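PDB 4WD2: aromatic-amino-acid transaminase TyrB, which probably catalyses the pyridoxal-phosphate-dependent transfer of amino groups between aromatic amino acids and 2-oxo acids. Local coordinates for residues A[114-117]-A[118-122]; A[136-139]-A[140-143]; A[318-321]-A[322-326]; A[396-399]-A[400-404]. All coordinates share one frame; numbering follows the deposited sequence.

How the contacts relate
Each of the four contacts is local, joining residues close in sequence, mostly one helical turn apart. Contacts 1 and 2 touch each other: L115 of helix 110-125 packs on W138 and H141, and both contacts reach the second subunit. Contact 2, the loop entering helix 141-147, has the most varied chemistry, with aromatic packing, a histidine link and waters. Contact 1 is largely buried and pairs a lysine with an aspartate. Contact 4 repeats that pairing in the opposite order, on the outer side of its helix. Contact 3 has an arginine joined to a serine partly through a water outside, and a methionine inside. V396 and I400 of contact 4 pack on helix 309-338, which carries contact 3.

Contact 1: A[114-117]-A[118-122]; sequences ALKV and GADFL
K116 and D120 form a salt bridge one turn apart on helix 110-125. NZ of K116 lies 3.0 Å from OD1 of D120. It meets that oxygen on the syn side, 17° out of the carboxylate plane. The other oxygen, D120 OD2, lies nearest K116 CE, at 3.2 Å. The lysine is bent at chi2 (58°), which turns its chain along the helix toward the acid. CG of D120 stands beside the backbone N (chi1 -77°), which leans the carboxylate back over the preceding turn. D120 is partly exposed, and this is the more open side, although K116 itself is buried.

The tight side is the helix backbone and its small residues. CB of A119 sits 3.2 Å from O of L115. A119 N also bonds to L115 O, at 2.8 Å. G118, a glycine, puts no side chain against this turn, and its N bonds to A114 O at 3.0 Å. F121 N bonds to O of V117, while the phenyl ring leads away from the turn.

K116 also packs on N290 of the second subunit, and F121 on I13 of that subunit. The other faces are buried against the fold of the same chain. A119 and D120 touch A148. V117 and F121 lie against helix 273-288, and L115 and L122 pack on the sheet strands 215-220 and 246-251.

Contact 2: A[136-139]-A[140-143]; sequences PSWE and NHRF
S137 and H141 are joined by a short hydrogen bond, OG of S137 to ND1 of H141 at 2.7 Å. The serine oxygen comes in near the plane of the imidazole, at its edge. Either group could be the donor. OG also bonds to H186, and NE2 of H141 bonds to OD2 of D219, so the imidazole is held at both nitrogens. A backbone hydrogen bond runs from H141 N to W138 O at 3.1 Å. A water donates to the same W138 O and accepts from R142 N.

Ring contacts form the second group. W138 and H141 make an edge-to-face pair, the edge of the indole toward the face of the imidazole, planes 85° apart. CE3 of W138 is 3.6 Å from CD2 of H141. CB of W138 also makes a CH-pi contact over the imidazole. CB of N140 lies over the indole, 3.5 Å from the centroid of its six-membered ring. The amide is turned nearly upright to that ring, and N140 ND2 comes 3.2 Å from W138 CZ2.

Charge supplies the third kind: NE of R288 of the second subunit bonds to OD1 of N140, and the same arginine makes a cation-pi contact with F143.

This strand-to-helix loop is typical of the class I aminotransferase active site. In relatives the matching tryptophan covers the cofactor ring, the aspartate pairs with its pyridine nitrogen, and the histidine holds that aspartate. W138, D219 and second-shell H141 probably do the same.

Contact 3: A[318-321]-A[322-326]; sequences ELSA and MCRRI
The long helix 309-338 carries this contact, where S320 and R324 meet on its outer face and E318 and L319 meet M322 on its inner face. R324 is bent at chi3 (-57°), which folds its guanidinium back over the preceding turn. One face of that group lies over S320 O and A321 CA, and NH2 is 3.7 Å from A321 CA. The direct bond from R324 NH1 to S320 OG is weak, at 3.4 Å. A water bridges the same two side chains. It donates to S320 OG at 2.7 Å and accepts from R324 NH2 at 2.9 Å, at the edge of the guanidinium and in its plane. The main partner of S320 OG is E317 O, and the link to R324 is the weaker one.

On the inner face M322 lies along the helix. Its CG rests 3.3 Å from O of E318, the carbonyl that also takes the M322 N-H. SD of M322 follows, 3.7 Å from E318 O. The side chains themselves meet more loosely, with M322 CE 4.3 Å from L319 CD1.

Loops cover the inner side. M322 touches Y44 and F225, and L319 touches N255. E318 OE1 bonds to G55 N. R325 reaches Y44 OH and L388 O, tying the helix to loops beside it.

Contact 4: A[396-399]-A[400-404]; sequences VADA and IGKVL
The carboxylate of D398 is the flat group here, and K402 meets it from one turn further along helix 393-405. NZ of K402 forms a salt bridge to OD2 of D398 at 2.8 Å. It comes in on the syn side, 24° out of the carboxylate plane. The next carbon follows, with K402 CE 3.2 Å from the same D398 OD2. K402 is extended beyond CG and reaches across to the acid in one straight run. Lower down, K402 CG rests 3.3 Å from O of D398. D398 has CG anti to its own N (chi1 -170°), which leans the acid toward the following turn.

The buried side is apolar. V396 and I400 lie side by side and point the same way, with V396 CG1 3.8 Å from I400 CD1. I400 N bonds to V396 O at 2.9 Å. V403 CG2 presses on O of A399 at 3.3 Å. V396 and I400 pack on M383 of strand 382-384 and against helix 309-338. A399 and V403 face L369 of helix 363-371.

The pattern is that of an amphipathic helix near the C-terminus: an i to i+4 acid-lysine pair outside, and small and branched apolar residues inside.

Contact 1: A[114-117]-A[118-122]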
loop_
_atom_site.group_PDB
_atom_site.type_symbol
_atom_site.label_atom_id
_atom_site.label_comp_id
_atom_site.label_asym_id
_atom_site.label_seq_id
_atom_site.Cartn_x
_atom_site.Cartn_y
_atom_site.Cartn_z
ATOM N N ALA A 114 3.312 -4.302 6.871
ATOM C CA ALA A 114 2.928 -5.140 8.000
ATOM C C ALA A 114 3.126 -4.388 9.309
ATOM O O ALA A 114 2.302 -4.477 10.214
ATOM C CB ALA A 114 3.725 -6.431 7.999
ATOM N N LEU A 115 4.224 -3.643 9.400
ATOM C CA LEU A 115 4.504 -2.849 10.585
ATOM C C LEU A 115 3.437 -1.763 10.755
ATOM O O LEU A 115 2.972 -1.500 11.870
ATOM C CB LEU A 115 5.903 -2.234 10.492
ATOM C CG LEU A 115 7.093 -3.197 10.624
ATOM C CD1 LEU A 115 8.386 -2.531 10.145
ATOM C CD2 LEU A 115 7.244 -3.672 12.057
ATOM N N LYS A 116 3.043 -1.155 9.640
ATOM C CA LYS A 116 2.033 -0.103 9.648
ATOM C C LYS A 116 0.671 -0.621 10.076
ATOM O O LYS A 116 0.040 -0.035 10.951
ATOM C CB LYS A 116 1.911 0.551 8.268
ATOM C CG LYS A 116 0.804 1.598 8.167
ATOM C CD LYS A 116 0.982 2.726 9.191
ATOM C CE LYS A 116 0.048 3.905 8.915
ATOM N NZ LYS A 116 0.019 4.831 10.083
ATOM N N VAL A 117 0.207 -1.693 9.437
ATOM C CA VAL A 117 -1.112 -2.246 9.745
ATOM C C VAL A 117 -1.153 -2.686 11.200
ATOM O O VAL A 117 -2.130 -2.419 11.910
ATOM C CB VAL A 117 -1.472 -3.436 8.814
ATOM C CG1 VAL A 117 -2.684 -4.184 9.347
ATOM C CG2 VAL A 117 -1.742 -2.934 7.392
ATOM N N GLY A 118 -0.080 -3.344 11.641
ATOM C CA GLY A 118 0.054 -3.742 13.030
ATOM C C GLY A 118 0.025 -2.558 13.987
ATOM O O GLY A 118 -0.686 -2.586 14.994
ATOM N N ALA A 119 0.808 -1.521 13.685
ATOM C CA ALA A 119 0.837 -0.306 14.504
ATOM C C ALA A 119 -0.533 0.370 14.611
ATOM O O ALA A 119 -0.926 0.821 15.694
ATOM C CB ALA A 119 1.865 0.694 13.948
ATOM N N ASP A 120 -1.249 0.459 13.494
ATOM C CA ASP A 120 -2.558 1.113 13.483
ATOM C C ASP A 120 -3.592 0.322 14.309
ATOM O O ASP A 120 -4.408 0.905 15.024
ATOM C CB ASP A 120 -3.055 1.302 12.039
ATOM C CG ASP A 120 -2.375 2.477 11.321
ATOM O OD1 ASP A 120 -1.651 3.258 11.975
ATOM O OD2 ASP A 120 -2.587 2.633 10.100
ATOM N N PHE A 121 -3.563 -1.001 14.186
ATOM C CA PHE A 121 -4.389 -1.886 15.011
ATOM C C PHE A 121 -4.047 -1.728 16.497
ATOM O O PHE A 121 -4.936 -1.584 17.332
ATOM C CB PHE A 121 -4.208 -3.354 14.564
ATOM C CG PHE A 121 -4.686 -4.383 15.572
ATOM C CD1 PHE A 121 -6.040 -4.634 15.747
ATOM C CD2 PHE A 121 -3.778 -5.115 16.319
ATOM C CE1 PHE A 121 -6.479 -5.582 16.666
ATOM C CE2 PHE A 121 -4.209 -6.064 17.238
ATOM C CZ PHE A 121 -5.560 -6.299 17.408
ATOM N N LEU A 122 -2.758 -1.749 16.820
ATOM C CA LEU A 122 -2.316 -1.626 18.205
ATOM C C LEU A 122 -2.665 -0.275 18.830
ATOM O O LEU A 122 -3.044 -0.214 19.996
ATOM C CB LEU A 122 -0.811 -1.863 18.306
ATOM C CG LEU A 122 -0.298 -3.294 18.121
ATOM C CD1 LEU A 122 1.218 -3.311 18.122
ATOM C CD2 LEU A 122 -0.848 -4.222 19.204
#

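Contact 2: A[136-139]-A[140-143]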
loop_
_atom_site.group_PDB
_atom_site.type_symbol
_atom_site.label_atom_id
_atom_site.label_comp_id
_atom_site.label_asym_id
_atom_site.label_seq_id
_atom_site.Cartn_x
_atom_site.Cartn_y
_atom_site.Cartn_z
ATOM N N PRO A 136 20.945 0.290 18.299
ATOM C CA PRO A 136 20.071 0.999 17.359
ATOM C C PRO A 136 19.076 0.053 16.684
ATOM O O PRO A 136 19.046 -1.132 17.007
ATOM C CB PRO A 136 21.063 1.553 16.338
ATOM C CG PRO A 136 22.074 0.457 16.238
ATOM C CD PRO A 136 22.189 -0.144 17.637
ATOM N N SER A 137 18.282 0.568 15.750
ATOM C CA SER A 137 17.345 -0.279 15.021
ATOM C C SER A 137 17.162 0.221 13.591
ATOM O O SER A 137 17.758 1.220 13.204
ATOM C CB SER A 137 15.999 -0.339 15.744
ATOM O OG SER A 137 15.162 -1.340 15.188
ATOM N N TRP A 138 16.348 -0.489 12.816
ATOM C CA TRP A 138 16.014 -0.094 11.448
ATOM C C TRP A 138 15.551 1.358 11.417
ATOM O O TRP A 138 14.726 1.773 12.232
ATOM C CB TRP A 138 14.926 -1.006 10.866
ATOM C CG TRP A 138 14.598 -0.723 9.426
ATOM C CD1 TRP A 138 15.484 -0.570 8.403
ATOM C CD2 TRP A 138 13.294 -0.582 8.846
ATOM N NE1 TRP A 138 14.820 -0.330 7.226
ATOM C CE2 TRP A 138 13.472 -0.333 7.470
ATOM C CE3 TRP A 138 11.994 -0.637 9.356
ATOM C CZ2 TRP A 138 12.398 -0.142 6.596
ATOM C CZ3 TRP A 138 10.927 -0.444 8.483
ATOM C CH2 TRP A 138 11.139 -0.203 7.122
ATOM N N GLU A 139 16.088 2.114 10.466
ATOM C CA GLU A 139 15.876 3.556 10.377
ATOM C C GLU A 139 14.406 4.001 10.307
ATOM O O GLU A 139 14.094 5.148 10.616
ATOM C CB GLU A 139 16.627 4.115 9.158
ATOM C CG GLU A 139 16.223 3.504 7.808
ATOM C CD GLU A 139 17.062 2.292 7.415
ATOM O OE1 GLU A 139 17.844 1.800 8.258
ATOM O OE2 GLU A 139 16.936 1.834 6.258
ATOM N N ASN A 140 13.499 3.112 9.919
ATOM C CA ASN A 140 12.109 3.519 9.761
ATOM C C ASN A 140 11.170 3.024 10.862
ATOM O O ASN A 140 9.974 3.308 10.833
ATOM C CB ASN A 140 11.605 3.069 8.392
ATOM C CG ASN A 140 12.321 3.785 7.251
ATOM O OD1 ASN A 140 12.567 4.989 7.315
ATOM N ND2 ASN A 140 12.668 3.040 6.208
ATOM N N HIS A 141 11.717 2.308 11.841
ATOM C CA HIS A 141 10.932 1.829 12.978
ATOM C C HIS A 141 10.350 2.982 13.788
ATOM O O HIS A 141 9.151 3.010 14.070
ATOM C CB HIS A 141 11.786 0.945 13.888
ATOM C CG HIS A 141 11.810 -0.500 13.489
ATOM N ND1 HIS A 141 12.836 -1.347 13.843
ATOM C CD2 HIS A 141 10.924 -1.248 12.788
ATOM C CE1 HIS A 141 12.587 -2.558 13.369
ATOM N NE2 HIS A 141 11.436 -2.522 12.722
ATOM N N ARG A 142 11.200 3.935 14.163
ATOM C CA ARG A 142 10.740 5.073 14.948
ATOM C C ARG A 142 9.731 5.889 14.162
ATOM O O ARG A 142 8.704 6.310 14.700
ATOM C CB ARG A 142 11.902 5.969 15.372
ATOM C CG ARG A 142 11.441 7.196 16.162
ATOM C CD ARG A 142 12.606 7.974 16.743
ATOM N NE ARG A 142 13.313 7.229 17.783
ATOM C CZ ARG A 142 12.957 7.212 19.064
ATOM N NH1 ARG A 142 11.894 7.897 19.471
ATOM N NH2 ARG A 142 13.663 6.510 19.940
ATOM N N PHE A 143 10.026 6.098 12.882
ATOM C CA PHE A 143 9.186 6.923 12.030
ATOM C C PHE A 143 7.774 6.348 11.907
ATOM O O PHE A 143 6.790 7.055 12.131
ATOM C CB PHE A 143 9.822 7.077 10.643
ATOM C CG PHE A 143 9.223 8.187 9.815
ATOM C CD1 PHE A 143 8.281 7.913 8.838
ATOM C CD2 PHE A 143 9.610 9.506 10.011
ATOM C CE1 PHE A 143 7.736 8.927 8.073
ATOM C CE2 PHE A 143 9.064 10.529 9.244
ATOM C CZ PHE A 143 8.125 10.237 8.279
HETATM O O HOH W 1 14.071 3.498 14.155
HETATM O O HOH W 2 15.080 2.669 4.370
#

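Contact 3: A[318-321]-A[322-326]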
loop_
_atom_site.group_PDB
_atom_site.type_symbol
_atom_site.label_atom_id
_atom_site.label_comp_id
_atom_site.label_asym_id
_atom_site.label_seq_id
_atom_site.Cartn_x
_atom_site.Cartn_y
_atom_site.Cartn_z
ATOM N N GLU A 318 18.320 -21.578 -3.925
ATOM C CA GLU A 318 19.027 -20.352 -4.304
ATOM C C GLU A 318 19.206 -19.439 -3.095
ATOM O O GLU A 318 20.253 -18.820 -2.927
ATOM C CB GLU A 318 18.292 -19.607 -5.424
ATOM C CG GLU A 318 19.006 -18.324 -5.885
ATOM C CD GLU A 318 18.465 -17.768 -7.202
ATOM O OE1 GLU A 318 17.452 -18.294 -7.709
ATOM O OE2 GLU A 318 19.059 -16.804 -7.735
ATOM N N LEU A 319 18.184 -19.369 -2.248
ATOM C CA LEU A 319 18.255 -18.557 -1.038
ATOM C C LEU A 319 19.334 -19.072 -0.082
ATOM O O LEU A 319 20.033 -18.282 0.562
ATOM C CB LEU A 319 16.893 -18.521 -0.336
ATOM C CG LEU A 319 16.842 -17.768 0.996
ATOM C CD1 LEU A 319 17.119 -16.265 0.820
ATOM C CD2 LEU A 319 15.511 -18.010 1.681
ATOM N N SER A 320 19.477 -20.392 0.009
ATOM C CA SER A 320 20.514 -20.969 0.863
ATOM C C SER A 320 21.902 -20.693 0.284
ATOM O O SER A 320 22.855 -20.473 1.025
ATOM C CB SER A 320 20.305 -22.475 1.047
ATOM O OG SER A 320 20.657 -23.193 -0.123
ATOM N N ALA A 321 22.011 -20.690 -1.042
ATOM C CA ALA A 321 23.264 -20.319 -1.698
ATOM C C ALA A 321 23.591 -18.842 -1.457
ATOM O O ALA A 321 24.753 -18.479 -1.302
ATOM C CB ALA A 321 23.193 -20.612 -3.181
ATOM N N MET A 322 22.565 -17.996 -1.429
ATOM C CA MET A 322 22.736 -16.585 -1.069
ATOM C C MET A 322 23.225 -16.456 0.367
ATOM O O MET A 322 24.152 -15.698 0.654
ATOM C CB MET A 322 21.425 -15.811 -1.243
ATOM C CG MET A 322 21.003 -15.633 -2.687
ATOM S SD MET A 322 19.254 -15.241 -2.860
ATOM C CE MET A 322 19.127 -13.720 -1.954
ATOM N N CYS A 323 22.587 -17.200 1.259
ATOM C CA CYS A 323 22.986 -17.244 2.658
ATOM C C CYS A 323 24.456 -17.646 2.803
ATOM O O CYS A 323 25.203 -17.023 3.552
ATOM C CB CYS A 323 22.084 -18.216 3.429
ATOM S SG CYS A 323 22.263 -18.173 5.224
ATOM N N ARG A 324 24.872 -18.679 2.073
ATOM C CA ARG A 324 26.249 -19.156 2.156
ATOM C C ARG A 324 27.250 -18.187 1.525
ATOM O O ARG A 324 28.383 -18.090 1.984
ATOM C CB ARG A 324 26.379 -20.541 1.507
ATOM C CG ARG A 324 25.791 -21.677 2.343
ATOM C CD ARG A 324 26.209 -23.044 1.812
ATOM N NE ARG A 324 25.829 -23.233 0.416
ATOM C CZ ARG A 324 24.647 -23.700 0.021
ATOM N NH1 ARG A 324 23.730 -24.029 0.925
ATOM N NH2 ARG A 324 24.381 -23.837 -1.270
ATOM N N ARG A 325 26.839 -17.472 0.479
ATOM C CA ARG A 325 27.727 -16.500 -0.164
ATOM C C ARG A 325 28.079 -15.366 0.797
ATOM O O ARG A 325 29.230 -14.955 0.871
ATOM C CB ARG A 325 27.107 -15.927 -1.443
ATOM C CG ARG A 325 28.153 -15.326 -2.402
ATOM C CD ARG A 325 27.531 -14.467 -3.504
ATOM N NE ARG A 325 27.017 -13.206 -2.982
ATOM C CZ ARG A 325 27.765 -12.135 -2.734
ATOM N NH1 ARG A 325 27.200 -11.033 -2.257
ATOM N NH2 ARG A 325 29.077 -12.167 -2.964
ATOM N N ILE A 326 27.090 -14.864 1.533
ATOM C CA ILE A 326 27.347 -13.852 2.555
ATOM C C ILE A 326 28.325 -14.391 3.610
ATOM O O ILE A 326 29.270 -13.698 3.997
ATOM C CB ILE A 326 26.037 -13.385 3.244
ATOM C CG1 ILE A 326 25.144 -12.636 2.248
ATOM C CG2 ILE A 326 26.342 -12.482 4.440
ATOM C CD1 ILE A 326 23.816 -12.204 2.818
HETATM O O HOH W 3 21.738 -24.404 -2.291
#

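Contact 4: A[396-399]-A[400-404]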
loop_
_atom_site.group_PDB
_atom_site.type_symbol
_atom_site.label_atom_id
_atom_site.label_comp_id
_atom_site.label_asym_id
_atom_site.label_seq_id
_atom_site.Cartn_x
_atom_site.Cartn_y
_atom_site.Cartn_z
ATOM N N VAL A 396 38.473 -4.194 -0.094
ATOM C CA VAL A 396 37.836 -3.738 1.133
ATOM C C VAL A 396 38.626 -4.121 2.389
ATOM O O VAL A 396 38.863 -3.281 3.257
ATOM C CB VAL A 396 36.414 -4.301 1.248
ATOM C CG1 VAL A 396 35.809 -3.950 2.603
ATOM C CG2 VAL A 396 35.555 -3.771 0.110
ATOM N N ALA A 397 39.021 -5.388 2.493
ATOM C CA ALA A 397 39.761 -5.859 3.664
ATOM C C ALA A 397 41.079 -5.098 3.824
ATOM O O ALA A 397 41.497 -4.780 4.933
ATOM C CB ALA A 397 40.019 -7.346 3.560
ATOM N N ASP A 398 41.726 -4.810 2.700
ATOM C CA ASP A 398 42.970 -4.046 2.699
ATOM C C ASP A 398 42.725 -2.627 3.214
ATOM O O ASP A 398 43.444 -2.130 4.078
ATOM C CB ASP A 398 43.556 -4.011 1.289
ATOM C CG ASP A 398 44.962 -3.459 1.250
ATOM O OD1 ASP A 398 45.860 -4.077 1.865
ATOM O OD2 ASP A 398 45.175 -2.424 0.586
ATOM N N ALA A 399 41.694 -1.990 2.671
ATOM C CA ALA A 399 41.295 -0.642 3.058
ATOM C C ALA A 399 40.995 -0.532 4.559
ATOM O O ALA A 399 41.596 0.275 5.262
ATOM C CB ALA A 399 40.073 -0.200 2.232
ATOM N N ILE A 400 40.065 -1.350 5.041
ATOM C CA ILE A 400 39.661 -1.324 6.444
ATOM C C ILE A 400 40.820 -1.708 7.369
ATOM O O ILE A 400 41.006 -1.103 8.429
ATOM C CB ILE A 400 38.455 -2.259 6.687
ATOM C CG1 ILE A 400 37.221 -1.723 5.961
ATOM C CG2 ILE A 400 38.152 -2.401 8.171
ATOM C CD1 ILE A 400 35.989 -2.563 6.181
ATOM N N GLY A 401 41.607 -2.701 6.957
ATOM C CA GLY A 401 42.786 -3.100 7.706
ATOM C C GLY A 401 43.762 -1.953 7.897
ATOM O O GLY A 401 44.258 -1.733 8.999
ATOM N N LYS A 402 44.035 -1.215 6.824
ATOM C CA LYS A 402 44.930 -0.060 6.899
ATOM C C LYS A 402 44.359 1.041 7.789
ATOM O O LYS A 402 45.080 1.622 8.595
ATOM C CB LYS A 402 45.212 0.498 5.504
ATOM C CG LYS A 402 46.144 -0.363 4.673
ATOM C CD LYS A 402 46.308 0.204 3.280
ATOM C CE LYS A 402 47.196 -0.676 2.422
ATOM N NZ LYS A 402 47.067 -0.333 0.976
ATOM N N VAL A 403 43.065 1.323 7.648
ATOM C CA VAL A 403 42.438 2.373 8.448
ATOM C C VAL A 403 42.443 2.009 9.936
ATOM O O VAL A 403 42.792 2.837 10.782
ATOM C CB VAL A 403 40.991 2.659 7.979
ATOM C CG1 VAL A 403 40.301 3.617 8.931
ATOM C CG2 VAL A 403 41.000 3.241 6.570
ATOM N N LEU A 404 42.082 0.770 10.256
ATOM C CA LEU A 404 42.100 0.318 11.646
ATOM C C LEU A 404 43.515 0.332 12.234
ATOM O O LEU A 404 43.721 0.776 13.362
ATOM C CB LEU A 404 41.506 -1.090 11.771
ATOM C CG LEU A 404 39.988 -1.289 11.675
ATOM C CD1 LEU A 404 39.643 -2.765 11.758
ATOM C CD2 LEU A 404 39.268 -0.516 12.767
#